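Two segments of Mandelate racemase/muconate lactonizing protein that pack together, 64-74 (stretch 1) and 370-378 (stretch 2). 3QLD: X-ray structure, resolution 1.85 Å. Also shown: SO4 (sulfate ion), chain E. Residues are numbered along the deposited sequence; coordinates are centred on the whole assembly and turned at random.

Stretch 1, residues 64-74: AWVMLVHHLVP
Stretch 2, residues 370-378: TATWSVDLR

A helix and a strand some 300 residues apart in one chain pack in parallel through a small, mainly apolar contact, with no hydrogen bond between the stretches and Trp373 at its centre. Residues 64-74 belong to one helix, widened by a pi-type turn at 68-72 and kinked at Pro74, whose N lacks a bond to the preceding turn; residues 371-376 form an extended strand after a corner at Thr370. The axes run in the same direction, 1° apart and 10.6 Å at closest approach, with Val69 and Trp373 in register (CA to CA 7.9 Å). The contact buries 337 Å²; Trp373 gives the largest share, 99 Å², and is itself buried, as are Val69, Val73, Val375 and Leu377, whose side chains carry no polar group.

Trp65, Val69 and Val73, spaced four residues apart, line the helix side; Ala371, Trp373 and Val375, alternate residues of the strand, point CA-to-CB toward it, while Thr372 points away. Trp373 (chi1 t, chi2 83°) extends its indole against Val69 and Val73: Val69 CG1 (chi1 t) sits over one face, 4.0 Å from the centroid of the five-membered ring and 3.7 Å from Trp373 CE2, a CH-pi contact, and Val73 CG1 meets the ring edge, 3.8 Å from Trp373 CH2. Val73 CG1 (chi1 t) also reaches Val375 CG1 (chi1 p) at 3.7 Å and Leu377 CD2 (chi1 m, chi2 t) at 4.1 Å, so one compact residue serves three partners.

At the other end, Trp65 (chi1 t, chi2 -96°) starts sideways, but its long indole closes the gap: Trp65 CZ2 lies 3.9 Å from Trp373 CB and 4.3 Å from the small Ala371 CB. Its polar edge faces a sulfate, probably from the crystallisation liquor: Trp65 NE1 donates to SO4 O1 at 2.9 Å, and His70 NE2 (chi1 m, chi2 -72°) to SO4 O3 at 3.0 Å.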

ATOM      1  N   ALA A  64       6.645  -0.348  -9.751  1.00 19.15           N
ATOM      2  CA  ALA A  64       6.422   1.028 -10.213  1.00 18.93           C
ATOM      3  C   ALA A  64       6.523   1.099 -11.777  1.00 19.31           C
ATOM      4  O   ALA A  64       5.782   1.803 -12.445  1.00 20.48           O
ATOM      5  CB  ALA A  64       7.500   2.014  -9.514  1.00 17.97           C
ATOM      6  N   TRP A  65       7.444   0.351 -12.346  1.00 19.26           N
ATOM      7  CA  TRP A  65       7.615   0.371 -13.808  1.00 20.16           C
ATOM      8  C   TRP A  65       6.321  -0.073 -14.467  1.00 19.61           C
ATOM      9  O   TRP A  65       5.750   0.607 -15.344  1.00 20.26           O
ATOM     10  CB  TRP A  65       8.788  -0.557 -14.165  1.00 19.46           C
ATOM     11  CG  TRP A  65       8.990  -0.631 -15.683  1.00 24.97           C
ATOM     12  CD1 TRP A  65       8.498  -1.599 -16.574  1.00 28.01           C
ATOM     13  CD2 TRP A  65       9.672   0.334 -16.473  1.00 23.36           C
ATOM     14  NE1 TRP A  65       8.870  -1.255 -17.880  1.00 27.91           N
ATOM     15  CE2 TRP A  65       9.599  -0.092 -17.835  1.00 24.99           C
ATOM     16  CE3 TRP A  65      10.374   1.526 -16.155  1.00 25.93           C
ATOM     17  CZ2 TRP A  65      10.215   0.626 -18.879  1.00 27.50           C
ATOM     18  CZ3 TRP A  65      10.989   2.222 -17.194  1.00 28.91           C
ATOM     19  CH2 TRP A  65      10.908   1.767 -18.524  1.00 28.15           C
ATOM     20  N   VAL A  66       5.759  -1.207 -14.029  1.00 19.64           N
ATOM     21  CA  VAL A  66       4.519  -1.669 -14.678  1.00 21.27           C
ATOM     22  C   VAL A  66       3.313  -0.843 -14.357  1.00 19.73           C
ATOM     23  O   VAL A  66       2.395  -0.761 -15.135  1.00 20.28           O
ATOM     24  CB  VAL A  66       4.211  -3.235 -14.432  1.00 21.77           C
ATOM     25  CG1 VAL A  66       5.325  -4.068 -15.017  1.00 26.32           C
ATOM     26  CG2 VAL A  66       4.022  -3.561 -12.974  1.00 24.20           C
HETATM   27  N   MSE A  67       3.264  -0.297 -13.146  1.00 20.70           N
HETATM   28  CA  MSE A  67       2.222   0.636 -12.762  1.00 21.17           C
HETATM   29  C   MSE A  67       2.287   1.827 -13.761  1.00 21.05           C
HETATM   30  O   MSE A  67       1.249   2.258 -14.286  1.00 20.28           O
HETATM   31  CB  MSE A  67       2.462   1.023 -11.274  1.00 21.42           C
HETATM   32  CG  MSE A  67       1.473   2.021 -10.608  1.00 24.74           C
HETATM   33 SE   MSE A  67      -0.427   1.643 -10.746  1.00 29.38          SE
HETATM   34  CE  MSE A  67      -0.278  -0.172 -10.275  1.00 19.38           C
ATOM     35  N   LEU A  68       3.482   2.332 -14.010  1.00 21.30           N
ATOM     36  CA  LEU A  68       3.592   3.535 -14.926  1.00 21.44           C
ATOM     37  C   LEU A  68       3.185   3.202 -16.367  1.00 22.79           C
ATOM     38  O   LEU A  68       2.300   3.809 -16.933  1.00 22.65           O
ATOM     39  CB  LEU A  68       5.007   4.116 -14.871  1.00 21.05           C
ATOM     40  CG  LEU A  68       5.257   4.850 -13.558  1.00 21.44           C
ATOM     41  CD1 LEU A  68       6.758   5.003 -13.318  1.00 20.49           C
ATOM     42  CD2 LEU A  68       4.508   6.246 -13.489  1.00 23.66           C
ATOM     43  N   VAL A  69       3.800   2.170 -16.915  1.00 23.24           N
ATOM     44  CA  VAL A  69       3.527   1.744 -18.287  1.00 22.69           C
ATOM     45  C   VAL A  69       2.098   1.352 -18.535  1.00 24.69           C
ATOM     46  O   VAL A  69       1.518   1.804 -19.545  1.00 23.82           O
ATOM     47  CB  VAL A  69       4.489   0.580 -18.657  1.00 22.43           C
ATOM     48  CG1 VAL A  69       4.160  -0.086 -20.061  1.00 23.02           C
ATOM     49  CG2 VAL A  69       5.972   1.005 -18.543  1.00 24.82           C
ATOM     50  N   HIS A  70       1.528   0.485 -17.674  1.00 22.11           N
ATOM     51  CA  HIS A  70       0.275  -0.147 -18.027  1.00 23.89           C
ATOM     52  C   HIS A  70      -0.941   0.512 -17.379  1.00 24.87           C
ATOM     53  O   HIS A  70      -2.067   0.175 -17.758  1.00 25.08           O
ATOM     54  CB  HIS A  70       0.351  -1.678 -17.771  1.00 24.15           C
ATOM     55  CG  HIS A  70       1.366  -2.372 -18.630  1.00 26.39           C
ATOM     56  ND1 HIS A  70       1.173  -2.569 -19.989  1.00 29.32           N
ATOM     57  CD2 HIS A  70       2.591  -2.888 -18.350  1.00 32.64           C
ATOM     58  CE1 HIS A  70       2.214  -3.197 -20.495  1.00 28.46           C
ATOM     59  NE2 HIS A  70       3.107  -3.375 -19.535  1.00 30.00           N
ATOM     60  N   HIS A  71      -0.743   1.447 -16.435  1.00 23.20           N
ATOM     61  CA  HIS A  71      -1.852   2.034 -15.723  1.00 24.90           C
ATOM     62  C   HIS A  71      -1.907   3.550 -15.609  1.00 25.48           C
ATOM     63  O   HIS A  71      -2.938   4.181 -15.978  1.00 25.51           O
ATOM     64  CB  HIS A  71      -1.947   1.435 -14.307  1.00 26.49           C
ATOM     65  CG  HIS A  71      -2.071  -0.044 -14.333  1.00 25.35           C
ATOM     66  ND1 HIS A  71      -3.300  -0.671 -14.433  1.00 27.28           N
ATOM     67  CD2 HIS A  71      -1.129  -1.018 -14.487  1.00 26.26           C
ATOM     68  CE1 HIS A  71      -3.110  -1.987 -14.532  1.00 27.72           C
ATOM     69  NE2 HIS A  71      -1.805  -2.221 -14.597  1.00 28.47           N
ATOM     70  N   LEU A  72      -0.818   4.128 -15.106  1.00 23.91           N
ATOM     71  CA  LEU A  72      -0.790   5.564 -14.856  1.00 24.92           C
ATOM     72  C   LEU A  72      -0.580   6.384 -16.135  1.00 24.72           C
ATOM     73  O   LEU A  72      -1.353   7.296 -16.375  1.00 26.16           O
ATOM     74  CB  LEU A  72       0.258   5.929 -13.780  1.00 25.04           C
ATOM     75  CG  LEU A  72       0.133   5.203 -12.453  1.00 27.04           C
ATOM     76  CD1 LEU A  72       1.048   5.960 -11.447  1.00 26.62           C
ATOM     77  CD2 LEU A  72      -1.303   5.235 -11.989  1.00 26.15           C
ATOM     78  N   VAL A  73       0.392   6.009 -16.972  1.00 25.09           N
ATOM     79  CA  VAL A  73       0.614   6.779 -18.231  1.00 26.76           C
ATOM     80  C   VAL A  73      -0.614   6.747 -19.132  1.00 26.24           C
ATOM     81  O   VAL A  73      -1.029   7.828 -19.646  1.00 26.99           O
ATOM     82  CB  VAL A  73       1.980   6.444 -18.898  1.00 25.60           C
ATOM     83  CG1 VAL A  73       2.143   7.177 -20.273  1.00 29.53           C
ATOM     84  CG2 VAL A  73       3.061   6.861 -17.952  1.00 28.16           C
ATOM     85  N   PRO A  74      -1.289   5.581 -19.272  1.00 26.51           N
ATOM     86  CA  PRO A  74      -2.530   5.607 -20.059  1.00 27.23           C
ATOM     87  C   PRO A  74      -3.587   6.521 -19.485  1.00 27.08           C
ATOM     88  O   PRO A  74      -4.287   7.238 -20.232  1.00 28.63           O
ATOM     89  CB  PRO A  74      -2.978   4.148 -20.038  1.00 27.07           C
ATOM     90  CG  PRO A  74      -1.652   3.427 -20.065  1.00 27.81           C
ATOM     91  CD  PRO A  74      -0.904   4.185 -18.966  1.00 25.88           C
ATOM     92  N   THR A 370      18.659   0.651 -18.556  1.00 32.63           N
ATOM     93  CA  THR A 370      18.557  -0.798 -18.746  1.00 32.55           C
ATOM     94  C   THR A 370      17.284  -1.106 -19.466  1.00 32.85           C
ATOM     95  O   THR A 370      17.064  -2.254 -19.922  1.00 34.33           O
ATOM     96  CB  THR A 370      18.534  -1.588 -17.448  1.00 31.84           C
ATOM     97  OG1 THR A 370      17.418  -1.181 -16.670  1.00 30.88           O
ATOM     98  CG2 THR A 370      19.820  -1.413 -16.681  1.00 32.66           C
ATOM     99  N   ALA A 371      16.429  -0.104 -19.558  1.00 32.35           N
ATOM    100  CA  ALA A 371      15.171  -0.216 -20.313  1.00 31.97           C
ATOM    101  C   ALA A 371      14.641   1.178 -20.637  1.00 31.98           C
ATOM    102  O   ALA A 371      14.889   2.185 -19.884  1.00 31.89           O
ATOM    103  CB  ALA A 371      14.113  -1.037 -19.531  1.00 33.24           C
ATOM    104  N   THR A 372      13.923   1.275 -21.749  1.00 30.33           N
ATOM    105  CA  THR A 372      13.375   2.543 -22.150  1.00 30.67           C
ATOM    106  C   THR A 372      12.037   2.302 -22.873  1.00 31.80           C
ATOM    107  O   THR A 372      11.971   1.412 -23.770  1.00 32.34           O
ATOM    108  CB  THR A 372      14.381   3.311 -23.087  1.00 31.24           C
ATOM    109  OG1 THR A 372      15.647   3.424 -22.444  1.00 33.30           O
ATOM    110  CG2 THR A 372      13.909   4.743 -23.437  1.00 31.27           C
ATOM    111  N   TRP A 373      11.000   3.052 -22.477  1.00 29.24           N
ATOM    112  CA  TRP A 373       9.678   2.922 -23.066  1.00 30.89           C
ATOM    113  C   TRP A 373       9.131   4.305 -23.429  1.00 32.25           C
ATOM    114  O   TRP A 373       9.104   5.175 -22.591  1.00 31.77           O
ATOM    115  CB  TRP A 373       8.752   2.238 -22.072  1.00 30.14           C
ATOM    116  CG  TRP A 373       7.329   2.080 -22.510  1.00 31.21           C
ATOM    117  CD1 TRP A 373       6.823   1.096 -23.311  1.00 35.84           C
ATOM    118  CD2 TRP A 373       6.224   2.903 -22.121  1.00 32.69           C
ATOM    119  NE1 TRP A 373       5.461   1.278 -23.457  1.00 37.83           N
ATOM    120  CE2 TRP A 373       5.072   2.362 -22.707  1.00 32.21           C
ATOM    121  CE3 TRP A 373       6.100   4.058 -21.312  1.00 31.26           C
ATOM    122  CZ2 TRP A 373       3.813   2.931 -22.539  1.00 36.33           C
ATOM    123  CZ3 TRP A 373       4.861   4.613 -21.133  1.00 34.74           C
ATOM    124  CH2 TRP A 373       3.718   4.043 -21.752  1.00 33.63           C
ATOM    125  N   SER A 374       8.672   4.480 -24.668  1.00 33.38           N
ATOM    126  CA  SER A 374       8.162   5.766 -25.146  1.00 34.77           C
ATOM    127  C   SER A 374       6.779   5.603 -25.639  1.00 35.38           C
ATOM    128  O   SER A 374       6.428   4.552 -26.244  1.00 35.79           O
ATOM    129  CB  SER A 374       8.976   6.286 -26.305  1.00 35.92           C
ATOM    130  OG  SER A 374      10.340   6.294 -25.938  1.00 40.91           O
ATOM    131  N   VAL A 375       5.972   6.615 -25.406  1.00 33.82           N
ATOM    132  CA  VAL A 375       4.621   6.537 -25.903  1.00 34.82           C
ATOM    133  C   VAL A 375       4.130   7.859 -26.472  1.00 35.23           C
ATOM    134  O   VAL A 375       4.345   8.938 -25.879  1.00 33.79           O
ATOM    135  CB  VAL A 375       3.671   6.001 -24.809  1.00 36.25           C
ATOM    136  CG1 VAL A 375       3.360   7.048 -23.734  1.00 33.12           C
ATOM    137  CG2 VAL A 375       2.402   5.385 -25.419  1.00 37.20           C
ATOM    138  N   ASP A 376       3.491   7.757 -27.640  1.00 36.29           N
ATOM    139  CA  ASP A 376       2.765   8.862 -28.236  1.00 37.46           C
ATOM    140  C   ASP A 376       1.580   9.107 -27.314  1.00 38.11           C
ATOM    141  O   ASP A 376       0.735   8.225 -27.122  1.00 37.21           O
ATOM    142  CB  ASP A 376       2.302   8.487 -29.648  1.00 37.70           C
ATOM    143  CG  ASP A 376       1.725   9.647 -30.404  1.00 41.90           C
ATOM    144  OD1 ASP A 376       0.911  10.441 -29.836  1.00 43.70           O
ATOM    145  OD2 ASP A 376       2.105   9.784 -31.592  1.00 45.60           O
ATOM    146  N   LEU A 377       1.516  10.302 -26.739  1.00 38.66           N
ATOM    147  CA  LEU A 377       0.478  10.568 -25.756  1.00 40.52           C
ATOM    148  C   LEU A 377      -0.879  10.752 -26.394  1.00 42.22           C
ATOM    149  O   LEU A 377      -1.870  10.500 -25.738  1.00 41.06           O
ATOM    150  CB  LEU A 377       0.845  11.727 -24.841  1.00 39.25           C
ATOM    151  CG  LEU A 377       1.873  11.427 -23.749  1.00 35.94           C
ATOM    152  CD1 LEU A 377       2.255  12.760 -23.073  1.00 33.31           C
ATOM    153  CD2 LEU A 377       1.317  10.407 -22.700  1.00 32.13           C
ATOM    154  N   ARG A 378      -0.916  11.169 -27.675  1.00 45.37           N
ATOM    155  CA  ARG A 378      -2.212  11.389 -28.392  1.00 48.62           C
ATOM    156  C   ARG A 378      -2.906  10.110 -28.896  1.00 50.04           C
ATOM    157  O   ARG A 378      -4.144  10.005 -28.856  1.00 51.03           O
ATOM    158  CB  ARG A 378      -2.108  12.450 -29.517  1.00 48.16           C
ATOM    159  CG  ARG A 378      -1.072  13.600 -29.266  1.00 51.66           C
ATOM    160  CD  ARG A 378      -1.459  14.702 -28.206  1.00 54.69           C
ATOM    161  NE  ARG A 378      -2.722  15.389 -28.529  1.00 59.25           N
ATOM    162  CZ  ARG A 378      -3.911  15.050 -28.014  1.00 61.27           C
ATOM    163  NH1 ARG A 378      -5.015  15.698 -28.377  1.00 61.26           N
ATOM    164  NH2 ARG A 378      -4.000  14.053 -27.134  1.00 60.95           N
TER
HETATM  165  S   SO4 E 403       7.139  -3.976 -19.870  1.00 70.50           S
HETATM  166  O1  SO4 E 403       7.923  -2.764 -20.169  1.00 67.47           O
HETATM  167  O2  SO4 E 403       6.786  -4.084 -18.452  1.00 67.52           O
HETATM  168  O3  SO4 E 403       5.884  -3.949 -20.645  1.00 67.89           O
HETATM  169  O4  SO4 E 403       7.973  -5.131 -20.244  1.00 69.46           O